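PDB 3ETZ: adhesin A from Fusobacterium nucleatum, which probably mediates attachment to cells, as a helical hairpin that assembles into oligomers through a leucine chain. Local coordinates for residues Glu25-Ala36 and Val97-Arg108. The protein carries 1 engineered substitution. Residues are numbered along the deposited sequence; the frame is centred on the assembly and turned at random.
Sequences EEARFNEERAQA and VISDFEKIQALR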
ATOM      1  N   GLU A  25      21.253  -2.902  -6.784  1.00 27.62           N
ATOM      2  CA  GLU A  25      20.709  -2.961  -5.425  1.00 28.67           C
ATOM      3  C   GLU A  25      20.203  -1.573  -5.024  1.00 28.86           C
ATOM      4  O   GLU A  25      19.141  -1.450  -4.398  1.00 27.08           O
ATOM      5  CB  GLU A  25      21.774  -3.443  -4.435  1.00 29.35           C
ATOM      6  CG  GLU A  25      21.345  -3.435  -2.970  1.00 31.59           C
ATOM      7  CD  GLU A  25      20.321  -4.516  -2.624  1.00 33.05           C
ATOM      8  OE1 GLU A  25      20.365  -5.619  -3.218  1.00 32.15           O
ATOM      9  OE2 GLU A  25      19.479  -4.256  -1.733  1.00 33.39           O
ATOM     10  N   GLU A  26      20.970  -0.535  -5.372  1.00 26.05           N
ATOM     11  CA  GLU A  26      20.604   0.857  -5.085  1.00 27.98           C
ATOM     12  C   GLU A  26      19.319   1.271  -5.831  1.00 27.81           C
ATOM     13  O   GLU A  26      18.423   1.892  -5.265  1.00 25.93           O
ATOM     14  CB  GLU A  26      21.750   1.784  -5.501  1.00 29.98           C
ATOM     15  CG  GLU A  26      21.401   3.254  -5.539  1.00 34.44           C
ATOM     16  CD  GLU A  26      22.554   4.097  -6.055  1.00 41.72           C
ATOM     17  OE1 GLU A  26      23.039   3.859  -7.192  1.00 43.11           O
ATOM     18  OE2 GLU A  26      22.976   5.002  -5.316  1.00 44.17           O
ATOM     19  N   ALA A  27      19.240   0.921  -7.108  1.00 24.48           N
ATOM     20  CA  ALA A  27      18.070   1.239  -7.915  1.00 26.88           C
ATOM     21  C   ALA A  27      16.820   0.534  -7.353  1.00 27.55           C
ATOM     22  O   ALA A  27      15.712   1.103  -7.355  1.00 29.04           O
ATOM     23  CB  ALA A  27      18.323   0.822  -9.389  1.00 25.37           C
ATOM     24  N   ARG A  28      17.007  -0.700  -6.877  1.00 27.34           N
ATOM     25  CA  ARG A  28      15.937  -1.509  -6.283  1.00 29.86           C
ATOM     26  C   ARG A  28      15.425  -0.790  -5.024  1.00 30.65           C
ATOM     27  O   ARG A  28      14.215  -0.665  -4.792  1.00 27.76           O
ATOM     28  CB  ARG A  28      16.490  -2.875  -5.871  1.00 33.14           C
ATOM     29  CG  ARG A  28      15.577  -4.085  -6.066  1.00 42.75           C
ATOM     30  CD  ARG A  28      14.365  -4.133  -5.177  1.00 44.31           C
ATOM     31  NE  ARG A  28      13.178  -3.880  -5.972  1.00 49.94           N
ATOM     32  CZ  ARG A  28      11.935  -4.237  -5.651  1.00 52.09           C
ATOM     33  NH1 ARG A  28      11.671  -4.890  -4.527  1.00 51.51           N
ATOM     34  NH2 ARG A  28      10.941  -3.905  -6.463  1.00 53.29           N
ATOM     35  N   PHE A  29      16.356  -0.331  -4.202  1.00 27.61           N
ATOM     36  CA  PHE A  29      15.959   0.381  -2.999  1.00 30.37           C
ATOM     37  C   PHE A  29      15.168   1.649  -3.355  1.00 28.81           C
ATOM     38  O   PHE A  29      14.142   1.947  -2.730  1.00 26.87           O
ATOM     39  CB  PHE A  29      17.183   0.765  -2.159  1.00 32.33           C
ATOM     40  CG  PHE A  29      16.837   1.598  -0.950  1.00 34.53           C
ATOM     41  CD1 PHE A  29      16.491   0.995   0.248  1.00 37.19           C
ATOM     42  CD2 PHE A  29      16.842   2.986  -1.026  1.00 36.52           C
ATOM     43  CE1 PHE A  29      16.148   1.772   1.373  1.00 37.45           C
ATOM     44  CE2 PHE A  29      16.503   3.770   0.085  1.00 38.65           C
ATOM     45  CZ  PHE A  29      16.157   3.149   1.288  1.00 36.91           C
ATOM     46  N   ASN A  30      15.633   2.395  -4.356  1.00 27.60           N
ATOM     47  CA  ASN A  30      14.945   3.614  -4.750  1.00 27.31           C
ATOM     48  C   ASN A  30      13.539   3.297  -5.262  1.00 26.96           C
ATOM     49  O   ASN A  30      12.606   4.068  -5.065  1.00 22.92           O
ATOM     50  CB  ASN A  30      15.731   4.365  -5.853  1.00 30.57           C
ATOM     51  CG  ASN A  30      17.037   4.959  -5.351  1.00 32.58           C
ATOM     52  OD1 ASN A  30      17.923   5.315  -6.140  1.00 34.80           O
ATOM     53  ND2 ASN A  30      17.165   5.065  -4.045  1.00 31.44           N
ATOM     54  N   GLU A  31      13.400   2.180  -5.966  1.00 27.76           N
ATOM     55  CA  GLU A  31      12.100   1.781  -6.502  1.00 28.31           C
ATOM     56  C   GLU A  31      11.144   1.435  -5.342  1.00 26.86           C
ATOM     57  O   GLU A  31       9.966   1.802  -5.366  1.00 26.84           O
ATOM     58  CB  GLU A  31      12.282   0.581  -7.458  1.00 29.25           C
ATOM     59  CG  GLU A  31      11.013  -0.189  -7.860  1.00 34.96           C
ATOM     60  CD  GLU A  31      10.014   0.635  -8.670  1.00 41.06           C
ATOM     61  OE1 GLU A  31      10.445   1.517  -9.453  1.00 42.13           O
ATOM     62  OE2 GLU A  31       8.789   0.372  -8.541  1.00 40.65           O
ATOM     63  N   GLU A  32      11.653   0.750  -4.330  1.00 27.05           N
ATOM     64  CA  GLU A  32      10.832   0.379  -3.166  1.00 31.57           C
ATOM     65  C   GLU A  32      10.369   1.637  -2.423  1.00 31.10           C
ATOM     66  O   GLU A  32       9.248   1.691  -1.877  1.00 27.96           O
ATOM     67  CB  GLU A  32      11.619  -0.509  -2.209  1.00 33.83           C
ATOM     68  CG  GLU A  32      12.004  -1.865  -2.789  1.00 38.88           C
ATOM     69  CD  GLU A  32      13.105  -2.562  -1.973  1.00 44.14           C
ATOM     70  OE1 GLU A  32      13.747  -1.897  -1.120  1.00 44.34           O
ATOM     71  OE2 GLU A  32      13.348  -3.770  -2.198  1.00 46.08           O
ATOM     72  N   ARG A  33      11.227   2.657  -2.441  1.00 31.12           N
ATOM     73  CA  ARG A  33      10.917   3.913  -1.775  1.00 31.64           C
ATOM     74  C   ARG A  33       9.809   4.629  -2.518  1.00 31.94           C
ATOM     75  O   ARG A  33       8.881   5.159  -1.898  1.00 30.72           O
ATOM     76  CB  ARG A  33      12.164   4.815  -1.701  1.00 33.62           C
ATOM     77  CG  ARG A  33      11.868   6.261  -1.286  1.00 37.94           C
ATOM     78  CD  ARG A  33      13.163   7.074  -1.133  1.00 42.22           C
ATOM     79  NE  ARG A  33      13.846   6.739   0.115  1.00 49.94           N
ATOM     80  CZ  ARG A  33      15.078   7.129   0.441  1.00 53.23           C
ATOM     81  NH1 ARG A  33      15.800   7.879  -0.390  1.00 56.54           N
ATOM     82  NH2 ARG A  33      15.589   6.773   1.612  1.00 54.18           N
ATOM     83  N   ALA A  34       9.905   4.655  -3.848  1.00 29.53           N
ATOM     84  CA  ALA A  34       8.890   5.308  -4.642  1.00 28.92           C
ATOM     85  C   ALA A  34       7.552   4.576  -4.484  1.00 28.79           C
ATOM     86  O   ALA A  34       6.482   5.202  -4.553  1.00 29.76           O
ATOM     87  CB  ALA A  34       9.316   5.356  -6.103  1.00 31.93           C
ATOM     88  N   GLN A  35       7.605   3.258  -4.280  1.00 26.51           N
ATOM     89  CA  GLN A  35       6.381   2.468  -4.083  1.00 25.99           C
ATOM     90  C   GLN A  35       5.744   2.783  -2.716  1.00 26.44           C
ATOM     91  O   GLN A  35       4.535   2.839  -2.587  1.00 27.52           O
ATOM     92  CB  GLN A  35       6.687   0.963  -4.160  1.00 26.92           C
ATOM     93  CG  GLN A  35       7.044   0.479  -5.601  1.00 27.36           C
ATOM     94  CD  GLN A  35       7.592  -0.938  -5.648  1.00 30.34           C
ATOM     95  OE1 GLN A  35       7.789  -1.568  -4.620  1.00 35.99           O
ATOM     96  NE2 GLN A  35       7.847  -1.437  -6.851  1.00 31.25           N
ATOM     97  N   ALA A  36       6.569   2.993  -1.697  1.00 28.03           N
ATOM     98  CA  ALA A  36       6.064   3.295  -0.365  1.00 28.83           C
ATOM     99  C   ALA A  36       5.516   4.712  -0.350  1.00 30.78           C
ATOM    100  O   ALA A  36       4.475   4.962   0.264  1.00 29.99           O
ATOM    101  CB  ALA A  36       7.188   3.131   0.683  1.00 29.27           C
ATOM    102  N   VAL A  97       2.887  -2.267   2.668  1.00 30.47           N
ATOM    103  CA  VAL A  97       3.953  -1.801   1.781  1.00 30.55           C
ATOM    104  C   VAL A  97       4.800  -0.765   2.506  1.00 31.73           C
ATOM    105  O   VAL A  97       6.028  -0.817   2.472  1.00 30.70           O
ATOM    106  CB  VAL A  97       3.393  -1.145   0.488  1.00 32.92           C
ATOM    107  CG1 VAL A  97       4.494  -0.361  -0.240  1.00 34.06           C
ATOM    108  CG2 VAL A  97       2.839  -2.230  -0.436  1.00 31.68           C
ATOM    109  N   ILE A  98       4.139   0.168   3.176  1.00 30.43           N
ATOM    110  CA  ILE A  98       4.829   1.220   3.906  1.00 32.12           C
ATOM    111  C   ILE A  98       5.638   0.611   5.061  1.00 33.69           C
ATOM    112  O   ILE A  98       6.805   0.958   5.281  1.00 35.24           O
ATOM    113  CB  ILE A  98       3.809   2.249   4.458  1.00 33.87           C
ATOM    114  CG1 ILE A  98       3.082   2.919   3.283  1.00 33.72           C
ATOM    115  CG2 ILE A  98       4.509   3.255   5.363  1.00 31.28           C
ATOM    116  CD1 ILE A  98       1.805   3.666   3.683  1.00 33.21           C
ATOM    117  N   SER A  99       4.999  -0.292   5.787  1.00 34.21           N
ATOM    118  CA  SER A  99       5.603  -0.995   6.911  1.00 36.79           C
ATOM    119  C   SER A  99       6.848  -1.793   6.470  1.00 38.39           C
ATOM    120  O   SER A  99       7.911  -1.727   7.100  1.00 38.04           O
ATOM    121  CB  SER A  99       4.569  -1.937   7.514  1.00 37.14           C
ATOM    122  OG  SER A  99       5.157  -2.736   8.512  1.00 44.48           O
ATOM    123  N   ASP A 100       6.715  -2.560   5.400  1.00 38.16           N
ATOM    124  CA  ASP A 100       7.855  -3.311   4.922  1.00 41.27           C
ATOM    125  C   ASP A 100       9.011  -2.388   4.552  1.00 41.74           C
ATOM    126  O   ASP A 100      10.158  -2.700   4.847  1.00 42.50           O
ATOM    127  CB  ASP A 100       7.463  -4.171   3.729  1.00 42.48           C
ATOM    128  CG  ASP A 100       6.535  -5.292   4.121  1.00 48.43           C
ATOM    129  OD1 ASP A 100       6.503  -5.635   5.329  1.00 51.51           O
ATOM    130  OD2 ASP A 100       5.848  -5.840   3.231  1.00 51.80           O
ATOM    131  N   PHE A 101       8.727  -1.247   3.926  1.00 42.49           N
ATOM    132  CA  PHE A 101       9.820  -0.356   3.547  1.00 41.37           C
ATOM    133  C   PHE A 101      10.500   0.302   4.753  1.00 43.99           C
ATOM    134  O   PHE A 101      11.711   0.571   4.709  1.00 42.35           O
ATOM    135  CB  PHE A 101       9.358   0.741   2.593  1.00 39.61           C
ATOM    136  CG  PHE A 101      10.467   1.672   2.189  1.00 39.52           C
ATOM    137  CD1 PHE A 101      11.462   1.250   1.311  1.00 39.49           C
ATOM    138  CD2 PHE A 101      10.571   2.942   2.758  1.00 39.51           C
ATOM    139  CE1 PHE A 101      12.553   2.077   1.005  1.00 38.05           C
ATOM    140  CE2 PHE A 101      11.654   3.775   2.460  1.00 41.54           C
ATOM    141  CZ  PHE A 101      12.651   3.335   1.577  1.00 41.13           C
ATOM    142  N   GLU A 102       9.740   0.590   5.814  1.00 42.91           N
ATOM    143  CA  GLU A 102      10.348   1.202   6.994  1.00 45.19           C
ATOM    144  C   GLU A 102      11.260   0.169   7.642  1.00 46.35           C
ATOM    145  O   GLU A 102      12.384   0.487   8.017  1.00 47.75           O
ATOM    146  CB  GLU A 102       9.282   1.690   7.989  1.00 43.92           C
ATOM    147  CG  GLU A 102       8.427   2.828   7.443  1.00 44.22           C
ATOM    148  CD  GLU A 102       7.386   3.343   8.436  1.00 47.04           C
ATOM    149  OE1 GLU A 102       6.864   2.538   9.241  1.00 48.81           O
ATOM    150  OE2 GLU A 102       7.073   4.556   8.390  1.00 45.65           O
ATOM    151  N   LYS A 103      10.791  -1.073   7.747  1.00 48.04           N
ATOM    152  CA  LYS A 103      11.607  -2.127   8.340  1.00 51.11           C
ATOM    153  C   LYS A 103      12.918  -2.311   7.558  1.00 53.50           C
ATOM    154  O   LYS A 103      14.001  -2.211   8.139  1.00 53.26           O
ATOM    155  CB  LYS A 103      10.840  -3.461   8.386  1.00 51.83           C
ATOM    156  CG  LYS A 103       9.673  -3.489   9.383  1.00 56.86           C
ATOM    157  CD  LYS A 103       9.023  -4.877   9.472  1.00 60.31           C
ATOM    158  CE  LYS A 103       9.995  -5.910  10.064  1.00 63.94           C
ATOM    159  NZ  LYS A 103       9.448  -7.309  10.109  1.00 65.12           N
ATOM    160  N   ILE A 104      12.831  -2.565   6.247  1.00 52.52           N
ATOM    161  CA  ILE A 104      14.045  -2.760   5.463  1.00 54.91           C
ATOM    162  C   ILE A 104      14.952  -1.531   5.570  1.00 54.93           C
ATOM    163  O   ILE A 104      16.174  -1.654   5.588  1.00 54.45           O
ATOM    164  CB  ILE A 104      13.733  -3.089   3.956  1.00 56.31           C
ATOM    165  CG1 ILE A 104      15.012  -3.545   3.245  1.00 59.54           C
ATOM    166  CG2 ILE A 104      13.207  -1.870   3.235  1.00 56.93           C
ATOM    167  CD1 ILE A 104      14.797  -4.093   1.822  1.00 62.72           C
ATOM    168  N   GLN A 105      14.347  -0.355   5.671  1.00 56.30           N
ATOM    169  CA  GLN A 105      15.085   0.901   5.791  1.00 58.72           C
ATOM    170  C   GLN A 105      15.835   0.944   7.127  1.00 60.93           C
ATOM    171  O   GLN A 105      16.857   1.620   7.261  1.00 61.09           O
ATOM    172  CB  GLN A 105      14.110   2.069   5.714  1.00 58.37           C
ATOM    173  CG  GLN A 105      14.734   3.435   5.591  1.00 59.25           C
ATOM    174  CD  GLN A 105      13.690   4.506   5.342  1.00 60.07           C
ATOM    175  OE1 GLN A 105      14.006   5.612   4.918  1.00 60.48           O
ATOM    176  NE2 GLN A 105      12.432   4.180   5.610  1.00 62.41           N
ATOM    177  N   ALA A 106      15.315   0.218   8.111  1.00 61.47           N
ATOM    178  CA  ALA A 106      15.940   0.159   9.425  1.00 64.04           C
ATOM    179  C   ALA A 106      17.103  -0.826   9.381  1.00 65.15           C
ATOM    180  O   ALA A 106      18.210  -0.508   9.815  1.00 65.38           O
ATOM    181  CB  ALA A 106      14.922  -0.278  10.472  1.00 62.23           C
ATOM    182  N   LEU A 107      16.838  -2.021   8.856  1.00 67.28           N
ATOM    183  CA  LEU A 107      17.853  -3.072   8.739  1.00 69.00           C
ATOM    184  C   LEU A 107      19.124  -2.553   8.060  1.00 69.99           C
ATOM    185  O   LEU A 107      20.231  -2.731   8.573  1.00 70.98           O
ATOM    186  CB  LEU A 107      17.302  -4.257   7.945  1.00 69.09           C
ATOM    187  CG  LEU A 107      16.094  -5.011   8.500  1.00 69.26           C
ATOM    188  CD1 LEU A 107      15.685  -6.092   7.501  1.00 69.36           C
ATOM    189  CD2 LEU A 107      16.429  -5.632   9.851  1.00 69.82           C
ATOM    190  N   ARG A 108      18.964  -1.908   6.908  1.00 70.62           N
ATOM    191  CA  ARG A 108      20.102  -1.354   6.181  1.00 71.42           C
ATOM    192  C   ARG A 108      20.849  -0.342   7.027  1.00 72.59           C
ATOM    193  O   ARG A 108      22.068  -0.217   6.923  1.00 74.13           O
ATOM    194  CB  ARG A 108      19.638  -0.669   4.900  1.00 69.67           C
ATOM    195  CG  ARG A 108      19.106  -1.615   3.863  1.00 68.36           C
ATOM    196  CD  ARG A 108      18.505  -0.846   2.712  1.00 67.29           C
ATOM    197  NE  ARG A 108      17.887  -1.757   1.760  1.00 67.11           N
ATOM    198  CZ  ARG A 108      18.554  -2.461   0.850  1.00 66.36           C
ATOM    199  NH1 ARG A 108      19.872  -2.357   0.756  1.00 62.33           N
ATOM    200  NH2 ARG A 108      17.892  -3.284   0.046  1.00 68.28           N
TER
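The F101 ring takes R33 CA over one face, 4.0 Å from its centroid, a CH-pi contact, while the F29 ring stands obliquely beside it, planes 45° apart. F29 in turn has F101 CE1 over one face, and R33 NH2 and N30 ND2 at its edge; F29 CE2 lies over one face of the R33 guanidinium. F101 is a knob in the hole formed by F29, E32, R33 and A36: its CZ reaches F29 CZ at 3.5 Å, and its CB rests on A36 CB at 3.8 Å. With CG anti to the backbone N, the ring extends across to segment 25-36. Near the chain end, R108 runs extended past F29, its NE 3.4 Å from F29 CD1. The guanidinium, poorly ordered, meets E25 OE2 at its edge in a salt bridge, NH2 at 2.6 Å and nearly straight (161°), NH1 by a weak bond. The axes of the two segments run at 141°, nearer antiparallel than perpendicular, and diverge from A36 and I98, whose CA atoms are 4.9 Å apart, toward the end of the chain. Beyond A36, V97 and I98 pack on A39 and I98 also on L43, continuing the antiparallel hairpin of helices 5-63 and 70-108.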